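Local coordinates for regulation of enolase protein 1 (Saccharomyces cerevisiae, PDB 3O12) that functions in the galactose metabolic pathway through the GAL83 protein and may control the level of the enolase ENO1, at residues 28-33 with 73-78; 49-54 with 188-193; 87-92 with 198-203; 100-105 with 148-153; 184-189 with 203-208. All coordinates share one frame; numbering follows the deposited sequence.

Interaction 1 (28-33 with 73-78)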
# COMPACT_ATOMS: atom_id res chain seq x y z
N THR A 28 -1.96 -15.71 -7.89
CA THR A 28 -2.89 -14.83 -8.60
C THR A 28 -2.16 -13.58 -9.08
O THR A 28 -1.62 -12.81 -8.28
CB THR A 28 -4.06 -14.43 -7.69
OG1 THR A 28 -4.66 -15.61 -7.15
CG2 THR A 28 -5.10 -13.65 -8.47
N GLU A 29 -2.15 -13.38 -10.40
CA GLU A 29 -1.33 -12.35 -11.02
C GLU A 29 -1.90 -10.96 -10.85
O GLU A 29 -3.08 -10.76 -10.59
CB GLU A 29 -1.14 -12.65 -12.51
CG GLU A 29 -0.62 -14.04 -12.79
CD GLU A 29 0.82 -14.22 -12.36
OE1 GLU A 29 1.34 -13.35 -11.63
OE2 GLU A 29 1.44 -15.24 -12.76
N LEU A 30 -1.03 -9.97 -11.00
CA LEU A 30 -1.40 -8.59 -10.75
C LEU A 30 -2.57 -8.13 -11.62
O LEU A 30 -3.44 -7.39 -11.17
CB LEU A 30 -0.17 -7.70 -10.96
CG LEU A 30 -0.23 -6.26 -10.48
CD1 LEU A 30 -0.60 -6.18 -9.00
CD2 LEU A 30 1.11 -5.60 -10.75
N SER A 31 -2.62 -8.59 -12.87
CA SER A 31 -3.67 -8.19 -13.81
C SER A 31 -5.04 -8.76 -13.45
O SER A 31 -6.04 -8.43 -14.09
CB SER A 31 -3.27 -8.60 -15.23
OG SER A 31 -3.08 -10.00 -15.28
N GLN A 32 -5.08 -9.62 -12.43
CA GLN A 32 -6.35 -10.18 -11.99
C GLN A 32 -6.98 -9.34 -10.88
O GLN A 32 -8.02 -9.69 -10.32
CB GLN A 32 -6.19 -11.64 -11.59
CG GLN A 32 -5.81 -12.53 -12.77
CD GLN A 32 -5.52 -13.95 -12.36
OE1 GLN A 32 -4.37 -14.31 -12.11
NE2 GLN A 32 -6.55 -14.78 -12.30
N GLY A 33 -6.35 -8.21 -10.57
CA GLY A 33 -6.89 -7.29 -9.60
C GLY A 33 -7.99 -6.43 -10.20
O GLY A 33 -8.15 -6.37 -11.43
N HIS A 73 -5.85 5.58 -5.00
CA HIS A 73 -5.82 4.55 -6.04
C HIS A 73 -5.40 3.22 -5.45
O HIS A 73 -4.40 3.14 -4.74
CB HIS A 73 -4.85 4.94 -7.15
CG HIS A 73 -5.07 6.31 -7.71
ND1 HIS A 73 -6.24 6.67 -8.35
CD2 HIS A 73 -4.27 7.40 -7.74
CE1 HIS A 73 -6.15 7.93 -8.75
NE2 HIS A 73 -4.97 8.40 -8.39
N PHE A 74 -6.15 2.16 -5.75
CA PHE A 74 -5.86 0.85 -5.18
C PHE A 74 -6.20 -0.22 -6.20
O PHE A 74 -7.33 -0.29 -6.70
CB PHE A 74 -6.68 0.65 -3.89
CG PHE A 74 -6.65 -0.76 -3.33
CD1 PHE A 74 -5.45 -1.40 -3.04
CD2 PHE A 74 -7.84 -1.41 -3.02
CE1 PHE A 74 -5.43 -2.68 -2.52
CE2 PHE A 74 -7.82 -2.70 -2.49
CZ PHE A 74 -6.62 -3.33 -2.23
N LEU A 75 -5.21 -1.04 -6.56
CA LEU A 75 -5.47 -2.19 -7.43
C LEU A 75 -5.47 -3.43 -6.54
O LEU A 75 -4.42 -3.90 -6.12
CB LEU A 75 -4.40 -2.30 -8.53
CG LEU A 75 -4.50 -3.51 -9.47
CD1 LEU A 75 -5.86 -3.52 -10.20
CD2 LEU A 75 -3.35 -3.51 -10.47
N GLY A 76 -6.66 -3.94 -6.26
CA GLY A 76 -6.80 -5.02 -5.29
C GLY A 76 -6.99 -6.40 -5.90
O GLY A 76 -7.90 -6.62 -6.70
N VAL A 77 -6.14 -7.33 -5.48
CA VAL A 77 -6.24 -8.72 -5.88
C VAL A 77 -6.91 -9.48 -4.74
O VAL A 77 -6.51 -9.34 -3.57
CB VAL A 77 -4.84 -9.31 -6.13
CG1 VAL A 77 -4.94 -10.75 -6.63
CG2 VAL A 77 -4.07 -8.44 -7.14
N GLU A 78 -7.93 -10.26 -5.05
CA GLU A 78 -8.70 -10.94 -4.02
C GLU A 78 -8.01 -12.22 -3.55
O GLU A 78 -7.50 -13.01 -4.36
CB GLU A 78 -10.13 -11.21 -4.50
CG GLU A 78 -11.05 -11.71 -3.41
CD GLU A 78 -12.48 -11.92 -3.87
OE1 GLU A 78 -12.85 -11.44 -4.97
OE2 GLU A 78 -13.24 -12.58 -3.13
O HOH W 1 -6.57 -15.38 -4.97
O HOH W 2 -8.97 -10.47 -7.81
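Gly33 and Val77 bring their CA atoms to 4.0 Å where the N-terminal loop, with its 3-10 turn at 30-32, lies against strand 68-78 of a beta sandwich. The backbone is tightest at the neighbouring residue, where Gly33 CA comes within 3.1 Å of Gly76 O. Glycine suits this place because Leu75 CD1, Val77 CG2 and Gly76 O crowd the side of CA where a CB would stand. Leu75 packs against Gly33, its CD1 3.6 Å from Gly33 C. With CG anti to the backbone N (chi1 177°), Leu75 extends toward the loop, and its other methyl, CD2, meets Leu30 CD1 at 4.1 Å. Leu30 is the buried residue of the turn and also packs on Trp205 and Pro188. Val77, branched at CB, serves two neighbours at once: CG2 faces Gly33 while CG1 presses on Thr28 CG2 at 3.4 Å, closer than usual for methyl groups. Thr28 suits this rim position, its methyl directed at the valine and its hydroxyl at water. One water joins Thr28 OG1 to Glu78 O, and a second receives the N-H of Glu78 and donates to Gln32 O. Beyond the loop contact, Gly76 has no side chain to obstruct the ring of Phe74, and its CA sits 3.5 Å above one face of that ring, toward the rim.

Interaction 2 (49-54 with 188-193)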
# COMPACT_ATOMS: atom_id res chain seq x y z
N VAL A 49 2.45 -2.56 -13.62
CA VAL A 49 1.46 -1.51 -13.73
C VAL A 49 2.15 -0.17 -13.51
O VAL A 49 2.86 0.00 -12.52
CB VAL A 49 0.34 -1.69 -12.67
CG1 VAL A 49 -0.50 -0.42 -12.55
CG2 VAL A 49 -0.53 -2.90 -13.02
N THR A 50 1.95 0.77 -14.43
CA THR A 50 2.52 2.10 -14.29
C THR A 50 1.40 3.12 -14.30
O THR A 50 0.58 3.15 -15.22
CB THR A 50 3.50 2.40 -15.43
OG1 THR A 50 4.58 1.46 -15.38
CG2 THR A 50 4.05 3.83 -15.31
N LEU A 51 1.33 3.95 -13.26
CA LEU A 51 0.25 4.91 -13.16
C LEU A 51 0.77 6.31 -12.87
O LEU A 51 1.91 6.49 -12.43
CB LEU A 51 -0.75 4.48 -12.07
CG LEU A 51 -0.27 4.44 -10.61
CD1 LEU A 51 -0.28 5.82 -9.97
CD2 LEU A 51 -1.16 3.50 -9.80
N GLU A 52 -0.07 7.29 -13.15
CA GLU A 52 0.12 8.66 -12.67
C GLU A 52 -1.08 8.98 -11.79
O GLU A 52 -2.22 8.76 -12.21
CB GLU A 52 0.19 9.64 -13.84
CG GLU A 52 0.23 11.10 -13.41
CD GLU A 52 0.39 12.05 -14.58
OE1 GLU A 52 1.03 11.66 -15.58
OE2 GLU A 52 -0.13 13.18 -14.50
N THR A 53 -0.84 9.47 -10.58
CA THR A 53 -1.95 9.73 -9.66
C THR A 53 -2.81 10.92 -10.08
O THR A 53 -2.34 11.85 -10.74
CB THR A 53 -1.48 9.98 -8.21
OG1 THR A 53 -0.68 11.16 -8.17
CG2 THR A 53 -0.66 8.81 -7.69
N ASP A 54 -4.08 10.86 -9.68
CA ASP A 54 -5.00 11.99 -9.84
C ASP A 54 -4.91 12.91 -8.62
O ASP A 54 -4.46 12.49 -7.56
CB ASP A 54 -6.43 11.49 -10.06
CG ASP A 54 -6.56 10.64 -11.32
OD1 ASP A 54 -5.88 10.93 -12.32
OD2 ASP A 54 -7.36 9.68 -11.31
N PRO A 188 -1.19 -2.91 -5.09
CA PRO A 188 -0.65 -1.56 -5.23
C PRO A 188 -1.59 -0.46 -4.75
O PRO A 188 -2.79 -0.49 -4.98
CB PRO A 188 -0.43 -1.45 -6.75
CG PRO A 188 -0.09 -2.83 -7.12
CD PRO A 188 -1.08 -3.67 -6.35
N MSE A 189 -1.00 0.54 -4.09
CA MSE A 189 -1.73 1.71 -3.68
C MSE A 189 -0.89 2.95 -3.98
O MSE A 189 0.33 2.91 -3.86
CB MSE A 189 -2.03 1.58 -2.18
CG MSE A 189 -2.55 2.80 -1.45
SE MSE A 189 -1.18 4.05 -0.83
CE MSE A 189 0.08 2.91 0.15
N ALA A 190 -1.53 4.04 -4.37
CA ALA A 190 -0.83 5.32 -4.53
C ALA A 190 -1.80 6.48 -4.34
O ALA A 190 -2.96 6.40 -4.76
CB ALA A 190 -0.15 5.39 -5.90
N CYS A 191 -1.32 7.56 -3.72
CA CYS A 191 -2.15 8.71 -3.35
C CYS A 191 -1.36 9.99 -3.52
O CYS A 191 -0.15 10.02 -3.27
CB CYS A 191 -2.56 8.64 -1.86
SG CYS A 191 -3.57 7.26 -1.41
N THR A 192 -2.04 11.05 -3.97
CA THR A 192 -1.54 12.42 -3.83
C THR A 192 -2.69 13.29 -3.32
O THR A 192 -3.54 13.71 -4.10
CB THR A 192 -1.01 13.00 -5.16
OG1 THR A 192 -1.89 12.67 -6.23
CG2 THR A 192 0.37 12.46 -5.46
N PRO A 193 -2.73 13.53 -2.01
CA PRO A 193 -3.84 14.28 -1.41
C PRO A 193 -4.02 15.70 -1.96
O PRO A 193 -5.12 16.23 -1.90
CB PRO A 193 -3.49 14.30 0.08
CG PRO A 193 -2.68 13.04 0.28
CD PRO A 193 -1.89 12.87 -0.99
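Thr53 and Thr192 reach toward each other tip to tip, and their OG1 atoms share a hydrogen bond of 2.7 Å in which either could be the donor. Each hydroxyl is placed between its own backbone N and carbonyl carbon (chi1 64° in Thr53, 43° in Thr192). Each methyl is anti to its own carbonyl carbon; that of Thr192 lies alongside the bond, CG2 3.2 Å from Thr53 OG1, while that of Thr53 turns toward Ala190. The Thr53 hydroxyl has a further partner in the N-H of Leu198, so this buried oxygen has more than one bond. Thr192 OG1 also lies 2.9 Å from Asp54 O. Thr57 hydrogen-bonds through OG1 both to Asp54 O and to Thr192 N, tying 49-54 to 188-193 through a third residue. These polar links close one end of the beta sandwich, where strand 48-52 of one sheet and strand 185-191 of the other both run out into loops. Next to the hydroxyl pair the contact turns apolar. Ala190 offers a single methyl, small enough to let the chains converge to 6.4 Å between the CA atoms of Thr53 and Cys191. Ala190 CB meets Thr53 CG2 at 3.9 Å and Leu51 CD1 at 4.1 Å. Threonine suits position 53 because its methyl joins this apolar patch while its hydroxyl serves the polar one. Leu51 also packs on Val42 and Phe202.

Interaction 3 (87-92 with 198-203). With SO4 (sulfate ion), chain B.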
# COMPACT_ATOMS: atom_id res chain seq x y z
N VAL A 87 5.50 -7.06 -3.43
CA VAL A 87 5.51 -6.20 -4.61
C VAL A 87 6.71 -5.26 -4.58
O VAL A 87 7.20 -4.90 -3.51
CB VAL A 87 4.18 -5.40 -4.74
CG1 VAL A 87 4.09 -4.30 -3.67
CG2 VAL A 87 3.98 -4.83 -6.15
N ARG A 88 7.19 -4.90 -5.76
CA ARG A 88 8.24 -3.90 -5.92
C ARG A 88 7.58 -2.57 -6.30
O ARG A 88 6.67 -2.54 -7.13
CB ARG A 88 9.22 -4.33 -7.00
CG ARG A 88 10.46 -3.45 -7.12
CD ARG A 88 11.36 -3.97 -8.23
NE ARG A 88 12.61 -3.21 -8.30
CZ ARG A 88 13.58 -3.49 -9.16
NH1 ARG A 88 13.44 -4.50 -10.01
NH2 ARG A 88 14.69 -2.77 -9.16
N VAL A 89 8.07 -1.49 -5.70
CA VAL A 89 7.46 -0.17 -5.84
C VAL A 89 8.53 0.81 -6.29
O VAL A 89 9.53 1.00 -5.60
CB VAL A 89 6.87 0.34 -4.51
CG1 VAL A 89 6.13 1.66 -4.71
CG2 VAL A 89 5.95 -0.69 -3.90
N GLN A 90 8.33 1.40 -7.47
CA GLN A 90 9.27 2.37 -8.01
C GLN A 90 8.54 3.68 -8.30
O GLN A 90 7.95 3.84 -9.36
CB GLN A 90 9.95 1.82 -9.26
CG GLN A 90 10.82 0.61 -8.97
CD GLN A 90 11.41 -0.01 -10.21
OE1 GLN A 90 12.62 0.09 -10.46
NE2 GLN A 90 10.57 -0.65 -11.01
N GLY A 91 8.60 4.60 -7.36
CA GLY A 91 7.87 5.85 -7.47
C GLY A 91 8.79 7.04 -7.64
O GLY A 91 9.97 6.99 -7.26
N SER A 92 8.25 8.10 -8.20
CA SER A 92 8.98 9.35 -8.40
C SER A 92 8.45 10.44 -7.47
O SER A 92 7.79 11.37 -7.91
CB SER A 92 8.85 9.79 -9.85
OG SER A 92 9.26 8.77 -10.74
N LEU A 198 1.91 12.06 -9.46
CA LEU A 198 2.93 11.12 -8.98
C LEU A 198 2.98 9.90 -9.89
O LEU A 198 1.98 9.23 -10.08
CB LEU A 198 2.63 10.68 -7.55
CG LEU A 198 3.47 9.51 -7.03
CD1 LEU A 198 4.94 9.89 -6.98
CD2 LEU A 198 3.00 9.07 -5.66
N LYS A 199 4.15 9.62 -10.45
CA LYS A 199 4.33 8.46 -11.31
C LYS A 199 4.92 7.30 -10.52
O LYS A 199 5.92 7.46 -9.83
CB LYS A 199 5.23 8.79 -12.50
CG LYS A 199 4.75 9.97 -13.33
CD LYS A 199 5.78 10.31 -14.41
CE LYS A 199 5.46 11.62 -15.10
NZ LYS A 199 4.24 11.54 -15.93
N VAL A 200 4.29 6.13 -10.62
CA VAL A 200 4.74 4.94 -9.90
C VAL A 200 4.61 3.69 -10.77
O VAL A 200 3.58 3.49 -11.44
CB VAL A 200 3.90 4.70 -8.62
CG1 VAL A 200 4.59 3.66 -7.74
CG2 VAL A 200 3.68 5.99 -7.86
N THR A 201 5.64 2.85 -10.77
CA THR A 201 5.56 1.53 -11.39
C THR A 201 5.59 0.43 -10.33
O THR A 201 6.44 0.42 -9.44
CB THR A 201 6.71 1.31 -12.39
OG1 THR A 201 6.55 2.24 -13.47
CG2 THR A 201 6.68 -0.10 -12.93
N PHE A 202 4.63 -0.49 -10.44
CA PHE A 202 4.58 -1.66 -9.58
C PHE A 202 4.92 -2.90 -10.39
O PHE A 202 4.47 -3.04 -11.53
CB PHE A 202 3.18 -1.83 -8.99
CG PHE A 202 2.73 -0.66 -8.15
CD1 PHE A 202 2.98 -0.62 -6.79
CD2 PHE A 202 2.04 0.40 -8.73
CE1 PHE A 202 2.57 0.46 -6.01
CE2 PHE A 202 1.62 1.49 -7.96
CZ PHE A 202 1.89 1.52 -6.61
N SER A 203 5.70 -3.80 -9.81
CA SER A 203 6.13 -5.00 -10.51
C SER A 203 6.51 -6.09 -9.53
O SER A 203 6.40 -5.90 -8.31
CB SER A 203 7.32 -4.68 -11.43
OG SER A 203 8.47 -4.30 -10.67
S SO4 B . 16.50 -4.02 -12.10
O1 SO4 B . 17.04 -3.98 -10.75
O2 SO4 B . 17.57 -4.31 -13.05
O3 SO4 B . 15.47 -5.05 -12.19
O4 SO4 B . 15.91 -2.72 -12.43
O HOH W 3 8.40 -1.73 -9.78
O HOH W 4 6.30 11.64 -10.19
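Val89 packs beside Phe202 on the face of the sheet turned to the sandwich core, the two side chains pointing the same way. Val89 CG1 lies 4.0 Å from Phe202 CE1 and 3.9 Å from Val200 CG1, so one branched residue fills the angle between an aromatic and an aliphatic neighbour. Val87 CG2 comes to the edge of the Phe202 ring, near its plane. Opposite Val200 stands Gly91, whose lack of a side chain lets their CA atoms approach to 4.1 Å. Between these apolar pairs runs a regular antiparallel backbone pairing, with Arg88 bonded to Ser203 and Gln90 to Thr201. The N-H of Thr201 points almost straight at Gln90 O (172°) yet comes from above the carbonyl plane. Polar residues occupy the other face, which suits its access to water. There a single water is gripped by Gln90 NE2 at 2.7 Å, by Thr201 O and by Ser203 OG. Arg88 stretches out from the strand with its chain fully extended, and presents its guanidinium edge to a sulfate ion, probably from the crystallisation liquor: NH1 bonds to O3 at 3.0 Å and NH2 to O1 at 3.1 Å. Salt bridges to Asp147 and Glu204 also hold this group. Within the sheet, strand 83-91 has strand 148-155 on its other side, while strand 199-208 continues the pairing to strand 48-52.

Interaction 4 (100-105 with 148-153)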
# COMPACT_ATOMS: atom_id res chain seq x y z
N ALA A 100 3.11 5.98 -2.01
CA ALA A 100 2.88 4.76 -2.77
C ALA A 100 3.34 3.56 -1.98
O ALA A 100 4.23 3.65 -1.12
CB ALA A 100 3.59 4.83 -4.12
N GLY A 101 2.72 2.42 -2.26
CA GLY A 101 3.07 1.19 -1.57
C GLY A 101 2.03 0.13 -1.80
O GLY A 101 1.64 -0.16 -2.94
N ILE A 102 1.59 -0.49 -0.71
CA ILE A 102 0.63 -1.58 -0.77
C ILE A 102 -0.53 -1.31 0.17
O ILE A 102 -0.38 -0.62 1.18
CB ILE A 102 1.34 -2.91 -0.40
CG1 ILE A 102 0.59 -4.12 -0.98
CG2 ILE A 102 1.54 -3.02 1.12
CD1 ILE A 102 1.37 -5.44 -0.86
N MSE A 103 -1.69 -1.85 -0.16
CA MSE A 103 -2.86 -1.82 0.72
C MSE A 103 -3.43 -3.22 0.88
O MSE A 103 -3.43 -4.03 -0.06
CB MSE A 103 -3.92 -0.84 0.17
CG MSE A 103 -5.35 -1.05 0.71
SE MSE A 103 -6.54 0.42 0.17
CE MSE A 103 -6.02 1.69 1.55
N VAL A 104 -3.91 -3.51 2.09
CA VAL A 104 -4.78 -4.66 2.35
C VAL A 104 -6.12 -4.06 2.76
O VAL A 104 -6.17 -3.19 3.63
CB VAL A 104 -4.24 -5.52 3.50
CG1 VAL A 104 -5.19 -6.66 3.81
CG2 VAL A 104 -2.83 -6.03 3.20
N ARG A 105 -7.20 -4.52 2.15
CA ARG A 105 -8.51 -3.93 2.40
C ARG A 105 -9.57 -5.00 2.57
O ARG A 105 -9.63 -5.97 1.80
CB ARG A 105 -8.88 -3.02 1.22
CG ARG A 105 -10.23 -2.31 1.32
CD ARG A 105 -10.36 -1.35 0.13
NE ARG A 105 -11.66 -0.70 0.02
CZ ARG A 105 -11.89 0.57 0.35
NH1 ARG A 105 -10.92 1.33 0.84
NH2 ARG A 105 -13.10 1.09 0.19
N PHE A 148 11.88 0.03 -3.70
CA PHE A 148 11.83 -0.83 -2.53
C PHE A 148 10.79 -1.92 -2.74
O PHE A 148 9.97 -1.84 -3.66
CB PHE A 148 11.51 -0.02 -1.25
CG PHE A 148 10.14 0.60 -1.24
CD1 PHE A 148 9.05 -0.06 -0.68
CD2 PHE A 148 9.92 1.85 -1.81
CE1 PHE A 148 7.78 0.51 -0.67
CE2 PHE A 148 8.64 2.43 -1.81
CZ PHE A 148 7.57 1.75 -1.24
N TRP A 149 10.84 -2.93 -1.88
CA TRP A 149 9.85 -4.01 -1.88
C TRP A 149 9.09 -4.00 -0.56
O TRP A 149 9.63 -3.63 0.50
CB TRP A 149 10.51 -5.38 -2.03
CG TRP A 149 11.09 -5.69 -3.39
CD1 TRP A 149 10.52 -6.44 -4.38
CD2 TRP A 149 12.37 -5.27 -3.89
NE1 TRP A 149 11.36 -6.51 -5.46
CE2 TRP A 149 12.50 -5.80 -5.20
CE3 TRP A 149 13.41 -4.50 -3.37
CZ2 TRP A 149 13.64 -5.59 -5.98
CZ3 TRP A 149 14.54 -4.28 -4.16
CH2 TRP A 149 14.64 -4.82 -5.45
N LEU A 150 7.84 -4.44 -0.63
CA LEU A 150 7.03 -4.69 0.56
C LEU A 150 6.55 -6.11 0.57
O LEU A 150 6.24 -6.67 -0.49
CB LEU A 150 5.81 -3.77 0.61
CG LEU A 150 6.14 -2.31 0.84
CD1 LEU A 150 4.96 -1.42 0.45
CD2 LEU A 150 6.58 -2.05 2.29
N ARG A 151 6.44 -6.69 1.75
CA ARG A 151 5.87 -8.01 1.93
C ARG A 151 4.89 -7.92 3.07
O ARG A 151 5.21 -7.43 4.16
CB ARG A 151 6.95 -9.06 2.23
CG ARG A 151 6.40 -10.44 2.53
CD ARG A 151 7.52 -11.40 2.91
NE ARG A 151 8.36 -11.71 1.76
CZ ARG A 151 9.50 -12.40 1.82
NH1 ARG A 151 9.94 -12.85 2.99
NH2 ARG A 151 10.18 -12.65 0.72
N VAL A 152 3.67 -8.37 2.84
CA VAL A 152 2.63 -8.33 3.86
C VAL A 152 2.01 -9.71 4.03
O VAL A 152 1.68 -10.38 3.04
CB VAL A 152 1.54 -7.33 3.50
CG1 VAL A 152 0.45 -7.32 4.56
CG2 VAL A 152 2.15 -5.94 3.34
N THR A 153 1.85 -10.13 5.28
CA THR A 153 1.23 -11.41 5.60
C THR A 153 0.05 -11.17 6.53
O THR A 153 0.18 -10.45 7.53
CB THR A 153 2.23 -12.35 6.28
OG1 THR A 153 3.33 -12.57 5.40
CG2 THR A 153 1.58 -13.68 6.62
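Phe148 turns the edge of its ring toward Ala100, whose carbonyl O lies near the ring plane, 3.8 Å from CZ. Leu150 CG of its own strand also lies at the ring edge, and around the ring pack Val89, Tyr93 and Ile116. Next along the strand, Leu150 CD1 reaches the corner of the opposite chain, 3.8 Å from Gly101 CA and 3.7 Å from Ile102 N. Glycine fits the corner: positive phi is easy for it, and without a CB Leu150 CD1 can close on its CA. This is the core of a beta sandwich: segments 102-105 and 148-153 belong to facing sheets, their axes 8.8 Å apart and inclined by 17°. Branched aliphatic residues fill that gap. Ile102 holds CG1 anti to its N (chi1 -157°) and CG2 between N and carbonyl carbon. Its side chain and that of Leu150 slide past each other in opposite directions, Ile102 CG2 3.8 Å from Leu150 CD1. Val152 meets Ile102 and Val104, but its disorder over two conformers makes these methyl contacts less certain.

Interaction 5 (184-189 with 203-208); sequences YLVGPM and SEWSLT
Trp205 swings its CG anti to the backbone N (chi1 177°), sending the indole across to strand 185-191, where Val186 has turned CG1 between its own N and carbonyl carbon (chi1 61°). Val186 CG1 lies at the edge of the indole, in its plane, 4.0 Å from Trp205 CH2. The same methyl meets Leu207 CD1 at 4.0 Å, so a single valine branch touches both Trp205 and Leu207. Trp205 CH2 also approaches the backbone, 3.5 Å from Val186 O and 3.7 Å from Gly187 CA. Glycine suits position 187 because, at its backbone angles, Val186 O and Pro188 CD crowd the place where a CB would stand. The indole N-H is satisfied by Thr28 O, at the end of the ring system away from CH2 and CZ3. The axes of 185-189 and 203-208 come within 9.2 Å and run nearly antiparallel (169°), in facing sheets. In its sheet, strand 185-191 is flanked here by strands 68-78 and 102-105, whereas strand 199-208 pairs with strand 83-91, whose Val87 packs on Trp205.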
# COMPACT_ATOMS: atom_id res chain seq x y z
N TYR A 184 -9.61 -11.13 1.53
CA TYR A 184 -9.04 -9.79 1.57
C TYR A 184 -8.79 -9.31 0.16
O TYR A 184 -8.80 -10.10 -0.79
CB TYR A 184 -7.71 -9.77 2.34
CG TYR A 184 -7.82 -10.23 3.78
CD1 TYR A 184 -8.12 -9.32 4.79
CD2 TYR A 184 -7.61 -11.56 4.13
CE1 TYR A 184 -8.21 -9.74 6.12
CE2 TYR A 184 -7.70 -11.99 5.46
CZ TYR A 184 -8.01 -11.07 6.44
OH TYR A 184 -8.09 -11.48 7.75
N LEU A 185 -8.58 -8.01 0.01
CA LEU A 185 -8.03 -7.45 -1.22
C LEU A 185 -6.65 -6.92 -0.90
O LEU A 185 -6.46 -6.26 0.11
CB LEU A 185 -8.92 -6.31 -1.73
CG LEU A 185 -10.33 -6.76 -2.14
CD1 LEU A 185 -11.27 -5.59 -2.25
CD2 LEU A 185 -10.24 -7.52 -3.46
N VAL A 186 -5.67 -7.21 -1.74
CA VAL A 186 -4.32 -6.73 -1.50
C VAL A 186 -3.68 -6.32 -2.82
O VAL A 186 -3.91 -6.94 -3.86
CB VAL A 186 -3.45 -7.79 -0.74
CG1 VAL A 186 -3.32 -9.10 -1.52
CG2 VAL A 186 -2.07 -7.23 -0.37
N GLY A 187 -2.88 -5.27 -2.80
CA GLY A 187 -2.27 -4.81 -4.03
C GLY A 187 -1.76 -3.38 -3.98
O GLY A 187 -1.84 -2.71 -2.94
N PRO A 188 -1.19 -2.91 -5.09
CA PRO A 188 -0.65 -1.56 -5.23
C PRO A 188 -1.59 -0.46 -4.75
O PRO A 188 -2.79 -0.49 -4.98
CB PRO A 188 -0.43 -1.45 -6.75
CG PRO A 188 -0.09 -2.83 -7.12
CD PRO A 188 -1.08 -3.67 -6.35
N MSE A 189 -1.00 0.54 -4.09
CA MSE A 189 -1.73 1.71 -3.68
C MSE A 189 -0.89 2.95 -3.98
O MSE A 189 0.33 2.91 -3.86
CB MSE A 189 -2.03 1.58 -2.18
CG MSE A 189 -2.55 2.80 -1.45
SE MSE A 189 -1.18 4.05 -0.83
CE MSE A 189 0.08 2.91 0.15
N SER A 203 5.70 -3.80 -9.81
CA SER A 203 6.13 -5.00 -10.51
C SER A 203 6.51 -6.09 -9.53
O SER A 203 6.40 -5.90 -8.31
CB SER A 203 7.32 -4.68 -11.43
OG SER A 203 8.47 -4.30 -10.67
N GLU A 204 6.94 -7.24 -10.03
CA GLU A 204 7.39 -8.33 -9.16
C GLU A 204 6.35 -8.71 -8.11
O GLU A 204 6.66 -8.93 -6.94
CB GLU A 204 8.75 -8.02 -8.52
CG GLU A 204 9.79 -7.70 -9.60
CD GLU A 204 11.21 -7.62 -9.08
OE1 GLU A 204 11.47 -8.05 -7.93
OE2 GLU A 204 12.06 -7.15 -9.86
N TRP A 205 5.11 -8.80 -8.56
CA TRP A 205 4.00 -9.21 -7.72
C TRP A 205 4.00 -10.70 -7.42
O TRP A 205 4.25 -11.53 -8.31
CB TRP A 205 2.68 -8.91 -8.45
CG TRP A 205 1.46 -9.35 -7.71
CD1 TRP A 205 0.64 -10.40 -8.03
CD2 TRP A 205 0.93 -8.77 -6.52
NE1 TRP A 205 -0.38 -10.49 -7.11
CE2 TRP A 205 -0.23 -9.50 -6.17
CE3 TRP A 205 1.32 -7.69 -5.71
CZ2 TRP A 205 -1.00 -9.19 -5.05
CZ3 TRP A 205 0.54 -7.39 -4.60
CH2 TRP A 205 -0.60 -8.14 -4.28
N SER A 206 3.68 -11.04 -6.18
CA SER A 206 3.49 -12.43 -5.80
C SER A 206 2.41 -12.51 -4.72
O SER A 206 2.44 -11.72 -3.78
CB SER A 206 4.80 -13.02 -5.26
OG SER A 206 4.69 -14.41 -5.02
N LEU A 207 1.49 -13.45 -4.86
CA LEU A 207 0.44 -13.67 -3.87
C LEU A 207 0.28 -15.16 -3.64
O LEU A 207 0.02 -15.91 -4.60
CB LEU A 207 -0.88 -13.05 -4.33
CG LEU A 207 -2.12 -13.36 -3.49
CD1 LEU A 207 -1.97 -12.79 -2.09
CD2 LEU A 207 -3.38 -12.82 -4.15
N THR A 208 0.43 -15.59 -2.40
CA THR A 208 0.40 -17.01 -2.06
C THR A 208 -0.18 -17.22 -0.67
O THR A 208 -0.46 -16.26 0.04
CB THR A 208 1.82 -17.61 -2.07
OG1 THR A 208 2.60 -17.01 -1.03
CG2 THR A 208 2.50 -17.39 -3.41

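How the interactions relate
Interactions 2, 4 and 5 pack one sheet of the sandwich on the other, interaction 3 lies within one sheet, and interaction 1 lays the N-terminal loop between strand 68-78 of one sheet and strand 199-208 of the other. Strand 185-191 serves interactions 2 and 5, and Val186 O accepts the N-H of Val77 from interaction 1 at 2.8 Å. Interactions 1 and 5 have centres about 6 Å apart, with Leu30 N 3.4 Å from Trp205 CD1. Phe202 of interaction 3 reaches across to Pro188 and to Met189 O. Glu204 links interactions 3, 4 and 5, bonding Arg88 and Trp149. Besides the sulfate at Arg88, another bound sulfate lies about 5 Å from the Leu75 side chain of interaction 1.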